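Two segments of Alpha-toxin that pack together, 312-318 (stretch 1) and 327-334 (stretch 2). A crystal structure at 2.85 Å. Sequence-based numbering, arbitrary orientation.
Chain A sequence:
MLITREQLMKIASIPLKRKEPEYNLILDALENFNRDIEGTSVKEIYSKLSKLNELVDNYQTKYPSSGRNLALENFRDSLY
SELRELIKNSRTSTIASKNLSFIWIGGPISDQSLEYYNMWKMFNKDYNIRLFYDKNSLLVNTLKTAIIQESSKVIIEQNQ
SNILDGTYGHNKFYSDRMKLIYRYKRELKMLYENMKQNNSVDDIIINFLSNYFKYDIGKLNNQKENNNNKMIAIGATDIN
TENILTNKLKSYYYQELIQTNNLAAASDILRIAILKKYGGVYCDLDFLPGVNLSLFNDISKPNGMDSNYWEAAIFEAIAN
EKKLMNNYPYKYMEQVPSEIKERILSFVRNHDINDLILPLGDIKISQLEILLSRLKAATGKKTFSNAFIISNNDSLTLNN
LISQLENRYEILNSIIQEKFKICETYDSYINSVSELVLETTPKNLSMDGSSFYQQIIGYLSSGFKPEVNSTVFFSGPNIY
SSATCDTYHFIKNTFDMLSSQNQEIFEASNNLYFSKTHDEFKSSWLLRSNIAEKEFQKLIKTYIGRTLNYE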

ATOM      1  N   ALA A 312       9.856 -17.495 -11.640  1.00 43.74           N
ATOM      2  CA  ALA A 312      10.883 -16.503 -11.951  1.00 42.76           C
ATOM      3  C   ALA A 312      11.747 -16.992 -13.111  1.00 42.09           C
ATOM      4  O   ALA A 312      11.987 -16.258 -14.069  1.00 42.07           O
ATOM      5  N   ALA A 313      12.177 -18.248 -13.023  1.00 41.31           N
ATOM      6  CA  ALA A 313      13.024 -18.885 -14.035  1.00 40.49           C
ATOM      7  C   ALA A 313      12.376 -18.982 -15.419  1.00 39.81           C
ATOM      8  O   ALA A 313      13.038 -18.732 -16.428  1.00 39.52           O
ATOM      9  N   ILE A 314      11.092 -19.348 -15.454  1.00 39.20           N
ATOM     10  CA  ILE A 314      10.296 -19.326 -16.690  1.00 38.60           C
ATOM     11  C   ILE A 314      10.477 -17.978 -17.388  1.00 38.32           C
ATOM     12  O   ILE A 314      10.806 -17.928 -18.573  1.00 38.31           O
ATOM     13  N   PHE A 315      10.275 -16.887 -16.650  1.00 37.87           N
ATOM     14  CA  PHE A 315      10.356 -15.562 -17.259  1.00 37.26           C
ATOM     15  C   PHE A 315      11.750 -15.167 -17.738  1.00 37.20           C
ATOM     16  O   PHE A 315      11.873 -14.505 -18.776  1.00 37.33           O
ATOM     17  N   GLU A 316      12.785 -15.556 -16.993  1.00 36.81           N
ATOM     18  CA  GLU A 316      14.170 -15.345 -17.434  1.00 36.86           C
ATOM     19  C   GLU A 316      14.402 -15.930 -18.833  1.00 36.50           C
ATOM     20  O   GLU A 316      15.137 -15.359 -19.648  1.00 36.11           O
ATOM     21  N   ALA A 317      13.753 -17.063 -19.098  1.00 36.25           N
ATOM     22  CA  ALA A 317      13.821 -17.724 -20.391  1.00 36.32           C
ATOM     23  C   ALA A 317      13.146 -16.898 -21.465  1.00 36.32           C
ATOM     24  O   ALA A 317      13.705 -16.705 -22.541  1.00 36.66           O
ATOM     25  N   ILE A 318      11.943 -16.412 -21.176  1.00 36.22           N
ATOM     26  CA  ILE A 318      11.249 -15.543 -22.111  1.00 36.13           C
ATOM     27  C   ILE A 318      12.079 -14.300 -22.339  1.00 36.27           C
ATOM     28  O   ILE A 318      12.396 -13.978 -23.478  1.00 36.05           O
ATOM     29  N   ASN A 327      19.516  -6.864 -19.413  1.00 45.71           N
ATOM     30  CA  ASN A 327      20.166  -7.072 -18.139  1.00 45.78           C
ATOM     31  C   ASN A 327      19.266  -7.877 -17.224  1.00 45.63           C
ATOM     32  O   ASN A 327      18.870  -7.418 -16.155  1.00 45.76           O
ATOM     33  N   TYR A 328      18.926  -9.081 -17.664  1.00 45.55           N
ATOM     34  CA  TYR A 328      18.121  -9.975 -16.849  1.00 45.33           C
ATOM     35  C   TYR A 328      18.737 -11.367 -16.872  1.00 45.44           C
ATOM     36  O   TYR A 328      18.310 -12.226 -17.652  1.00 45.11           O
ATOM     37  N   PRO A 329      19.768 -11.585 -16.027  1.00 45.77           N
ATOM     38  CA  PRO A 329      20.516 -12.851 -15.951  1.00 46.21           C
ATOM     39  C   PRO A 329      19.673 -14.055 -15.509  1.00 46.80           C
ATOM     40  O   PRO A 329      18.619 -13.878 -14.892  1.00 46.98           O
ATOM     41  N   TYR A 330      20.136 -15.265 -15.829  1.00 47.47           N
ATOM     42  CA  TYR A 330      19.476 -16.502 -15.392  1.00 48.11           C
ATOM     43  C   TYR A 330      19.766 -16.809 -13.920  1.00 49.04           C
ATOM     44  O   TYR A 330      20.285 -17.875 -13.596  1.00 49.48           O
ATOM     45  N   LYS A 331      19.432 -15.875 -13.035  1.00 50.07           N
ATOM     46  CA  LYS A 331      19.710 -16.019 -11.607  1.00 51.20           C
ATOM     47  C   LYS A 331      18.949 -17.193 -10.959  1.00 52.07           C
ATOM     48  O   LYS A 331      19.456 -17.842 -10.045  1.00 52.47           O
ATOM     49  N   TYR A 332      17.745 -17.477 -11.440  1.00 53.01           N
ATOM     50  CA  TYR A 332      16.935 -18.515 -10.821  1.00 54.01           C
ATOM     51  C   TYR A 332      16.848 -19.768 -11.680  1.00 55.06           C
ATOM     52  O   TYR A 332      16.191 -20.738 -11.303  1.00 55.15           O
ATOM     53  N   MET A 333      17.526 -19.749 -12.824  1.00 56.36           N
ATOM     54  CA  MET A 333      17.631 -20.936 -13.666  1.00 57.80           C
ATOM     55  C   MET A 333      18.942 -21.700 -13.416  1.00 59.11           C
ATOM     56  O   MET A 333      19.188 -22.742 -14.041  1.00 59.24           O
ATOM     57  N   GLU A 334      19.781 -21.181 -12.515  1.00 60.62           N
ATOM     58  CA  GLU A 334      20.959 -21.919 -12.042  1.00 62.30           C
ATOM     59  C   GLU A 334      20.525 -23.217 -11.379  1.00 62.79           C
ATOM     60  O   GLU A 334      21.065 -24.277 -11.689  1.00 63.10           O
TER

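Stretch 1 is a run of helix that continues beyond both of its ends, and stretch 2 passes alongside it without regular helix or strand. Together they bury 496 Å², counted over both sides. Glu316 dominates the helical side: its CA-to-CB bond points toward stretch 2, and its side chain, with chi1 m and chi2 t, extends its carboxylate to the backbone of the loop. Ala312 and Ala313 also point toward the loop, whereas Ile314 and Ile318 point away and take no part in the contact.

At the start of stretch 2, Asn327 lies out of reach of the helix and is exposed. Tyr328 makes the first substantial contact. Its CA-to-CB bond points toward the helix and its chi1 is t (-152°), which carries the ring to Phe315 and Glu316. The CA-to-CB bond of Phe315 points sideways relative to stretch 2, but with chi1 t (179°) the end of its side chain comes nearer. The two rings form an offset edge-to-face pair, the edge of Phe315 toward the face of Tyr328, with centroids 5.4 Å apart and planes at 75°. The closest approach is 3.6 Å, from Phe315 CD2 to Tyr328 CE1. The same Tyr328 CE1 lies 3.7 Å from Glu316 CG, so the aliphatic part of the glutamate adds to this apolar patch. The Tyr328 hydroxyl is hydrogen-bonded elsewhere in the structure.

The CA-to-CB bond of Pro329 points away from the helix, and Tyr330 then returns to it. The CA-to-CB bond of Tyr330 points sideways, but with chi1 m (-79°) the end of the side chain comes nearer and reaches Ala317. Tyr330 OH comes within 3.7 Å of Ala317 CA, and Tyr330 CE2 within 4.4 Å of Ala317 CB. In the backbone, Tyr330 CA is 3.3 Å from Glu316 OE1. Lys331 has an extended side chain, t at all four chi angles, whose end leads away from the helix. Its amide nitrogen is 3.2 Å from Glu316 OE2, but the angle is too poor for a hydrogen bond.

The polar centre of the contact is the amide of Tyr332. Its N donates to Glu316 OE2 at 2.9 Å and, more weakly, to Glu316 OE1 at 3.2 Å, so both oxygens of the buried carboxylate accept from one backbone amide. Glu316 OE2 is also hydrogen-bonded elsewhere in the structure. The CA-to-CB bond of Tyr332 points toward the helix, and chi1 is m (-63°). Glu316 OE2 lies at the edge of its ring, near the ring plane, 3.3 Å from Tyr332 CD1. This same CD1 is 4.0 Å from Ala312 CB, while Tyr332 CB lies 4.4 Å from Ala313 CB.

Met333 closes the contact. Its chi1 is t, chi2 lies between wells at 109° and chi3 is m, a bent path that places Met333 CE 3.2 Å from Ala313 CB, a tight apolar approach. Met333 N lies 3.1 Å from Glu316 OE1. Glu334, exposed, makes no contact with the helix.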

ATOM      1  CB  ALA A 312      11.733 -16.213 -10.734  1.00 42.67           C
ATOM      2  CB  ALA A 313      13.450 -20.256 -13.555  1.00 40.60           C
ATOM      3  CB  ILE A 314       8.761 -19.539 -16.431  1.00 38.67           C
ATOM      4  CG1 ILE A 314       8.476 -20.829 -15.640  1.00 38.82           C
ATOM      5  CG2 ILE A 314       7.953 -19.473 -17.739  1.00 37.84           C
ATOM      6  CD1 ILE A 314       8.560 -22.122 -16.438  1.00 39.29           C
ATOM      7  CB  PHE A 315       9.792 -14.466 -16.366  1.00 36.88           C
ATOM      8  CG  PHE A 315       9.900 -13.113 -16.979  1.00 36.24           C
ATOM      9  CD1 PHE A 315       9.166 -12.798 -18.115  1.00 35.75           C
ATOM     10  CD2 PHE A 315      10.777 -12.173 -16.463  1.00 35.91           C
ATOM     11  CE1 PHE A 315       9.286 -11.560 -18.710  1.00 35.63           C
ATOM     12  CE2 PHE A 315      10.906 -10.926 -17.060  1.00 35.71           C
ATOM     13  CZ  PHE A 315      10.158 -10.620 -18.182  1.00 35.73           C
ATOM     14  CB  GLU A 316      15.158 -15.968 -16.452  1.00 36.96           C
ATOM     15  CG  GLU A 316      15.057 -15.429 -15.040  1.00 37.44           C
ATOM     16  CD  GLU A 316      15.989 -16.127 -14.067  1.00 37.59           C
ATOM     17  OE1 GLU A 316      16.445 -17.258 -14.345  1.00 39.05           O
ATOM     18  OE2 GLU A 316      16.262 -15.540 -13.004  1.00 38.85           O
ATOM     19  CB  ALA A 317      13.186 -19.094 -20.314  1.00 36.47           C
ATOM     20  CB  ILE A 318       9.843 -15.147 -21.625  1.00 36.19           C
ATOM     21  CG1 ILE A 318       8.964 -16.395 -21.486  1.00 36.09           C
ATOM     22  CG2 ILE A 318       9.220 -14.151 -22.602  1.00 35.43           C
ATOM     23  CD1 ILE A 318       7.695 -16.186 -20.710  1.00 35.50           C
ATOM     24  CB  ASN A 327      20.531  -5.713 -17.525  1.00 46.16           C
ATOM     25  CG  ASN A 327      21.511  -5.823 -16.367  1.00 46.59           C
ATOM     26  OD1 ASN A 327      22.110  -6.876 -16.136  1.00 47.04           O
ATOM     27  ND2 ASN A 327      21.674  -4.726 -15.627  1.00 47.15           N
ATOM     28  CB  TYR A 328      16.676  -9.981 -17.346  1.00 45.28           C
ATOM     29  CG  TYR A 328      15.652 -10.284 -16.277  1.00 44.73           C
ATOM     30  CD1 TYR A 328      15.089 -11.553 -16.170  1.00 44.83           C
ATOM     31  CD2 TYR A 328      15.241  -9.303 -15.379  1.00 43.59           C
ATOM     32  CE1 TYR A 328      14.143 -11.840 -15.197  1.00 44.58           C
ATOM     33  CE2 TYR A 328      14.299  -9.579 -14.401  1.00 43.83           C
ATOM     34  CZ  TYR A 328      13.754 -10.850 -14.318  1.00 44.39           C
ATOM     35  OH  TYR A 328      12.818 -11.143 -13.361  1.00 44.95           O
ATOM     36  CB  PRO A 329      21.606 -12.553 -14.916  1.00 46.16           C
ATOM     37  CG  PRO A 329      21.109 -11.396 -14.144  1.00 45.56           C
ATOM     38  CD  PRO A 329      20.301 -10.583 -15.085  1.00 45.46           C
ATOM     39  CB  TYR A 330      19.929 -17.681 -16.251  1.00 47.56           C
ATOM     40  CG  TYR A 330      19.263 -17.781 -17.597  1.00 46.79           C
ATOM     41  CD1 TYR A 330      19.911 -17.353 -18.748  1.00 46.14           C
ATOM     42  CD2 TYR A 330      17.985 -18.328 -17.726  1.00 46.32           C
ATOM     43  CE1 TYR A 330      19.300 -17.460 -19.996  1.00 46.13           C
ATOM     44  CE2 TYR A 330      17.365 -18.439 -18.964  1.00 45.59           C
ATOM     45  CZ  TYR A 330      18.025 -18.001 -20.094  1.00 45.87           C
ATOM     46  OH  TYR A 330      17.414 -18.103 -21.322  1.00 46.00           O
ATOM     47  CB  LYS A 331      19.449 -14.689 -10.867  1.00 51.09           C
ATOM     48  CG  LYS A 331      19.317 -14.812  -9.349  1.00 51.53           C
ATOM     49  CD  LYS A 331      19.610 -13.516  -8.610  1.00 52.48           C
ATOM     50  CE  LYS A 331      19.423 -13.712  -7.095  1.00 53.26           C
ATOM     51  NZ  LYS A 331      20.063 -12.644  -6.260  1.00 53.66           N
ATOM     52  CB  TYR A 332      15.548 -17.975 -10.444  1.00 53.77           C
ATOM     53  CG  TYR A 332      15.613 -16.870  -9.407  1.00 53.15           C
ATOM     54  CD1 TYR A 332      15.579 -15.530  -9.784  1.00 52.32           C
ATOM     55  CD2 TYR A 332      15.736 -17.166  -8.052  1.00 52.41           C
ATOM     56  CE1 TYR A 332      15.657 -14.523  -8.840  1.00 51.54           C
ATOM     57  CE2 TYR A 332      15.810 -16.159  -7.101  1.00 51.23           C
ATOM     58  CZ  TYR A 332      15.770 -14.848  -7.504  1.00 50.84           C
ATOM     59  OH  TYR A 332      15.840 -13.851  -6.571  1.00 51.05           O
ATOM     60  CB  MET A 333      17.490 -20.569 -15.140  1.00 57.44           C
ATOM     61  CG  MET A 333      17.317 -21.757 -16.061  1.00 57.02           C
ATOM     62  SD  MET A 333      15.667 -21.923 -16.761  1.00 57.30           S
ATOM     63  CE  MET A 333      14.711 -22.557 -15.406  1.00 57.77           C
ATOM     64  CB  GLU A 334      21.767 -21.101 -11.037  1.00 62.30           C
ATOM     65  CG  GLU A 334      23.053 -20.477 -11.567  1.00 63.14           C
ATOM     66  CD  GLU A 334      23.717 -19.573 -10.523  1.00 63.58           C
ATOM     67  OE1 GLU A 334      24.032 -20.059  -9.410  1.00 64.80           O
ATOM     68  OE2 GLU A 334      23.910 -18.366 -10.808  1.00 65.47           O
TER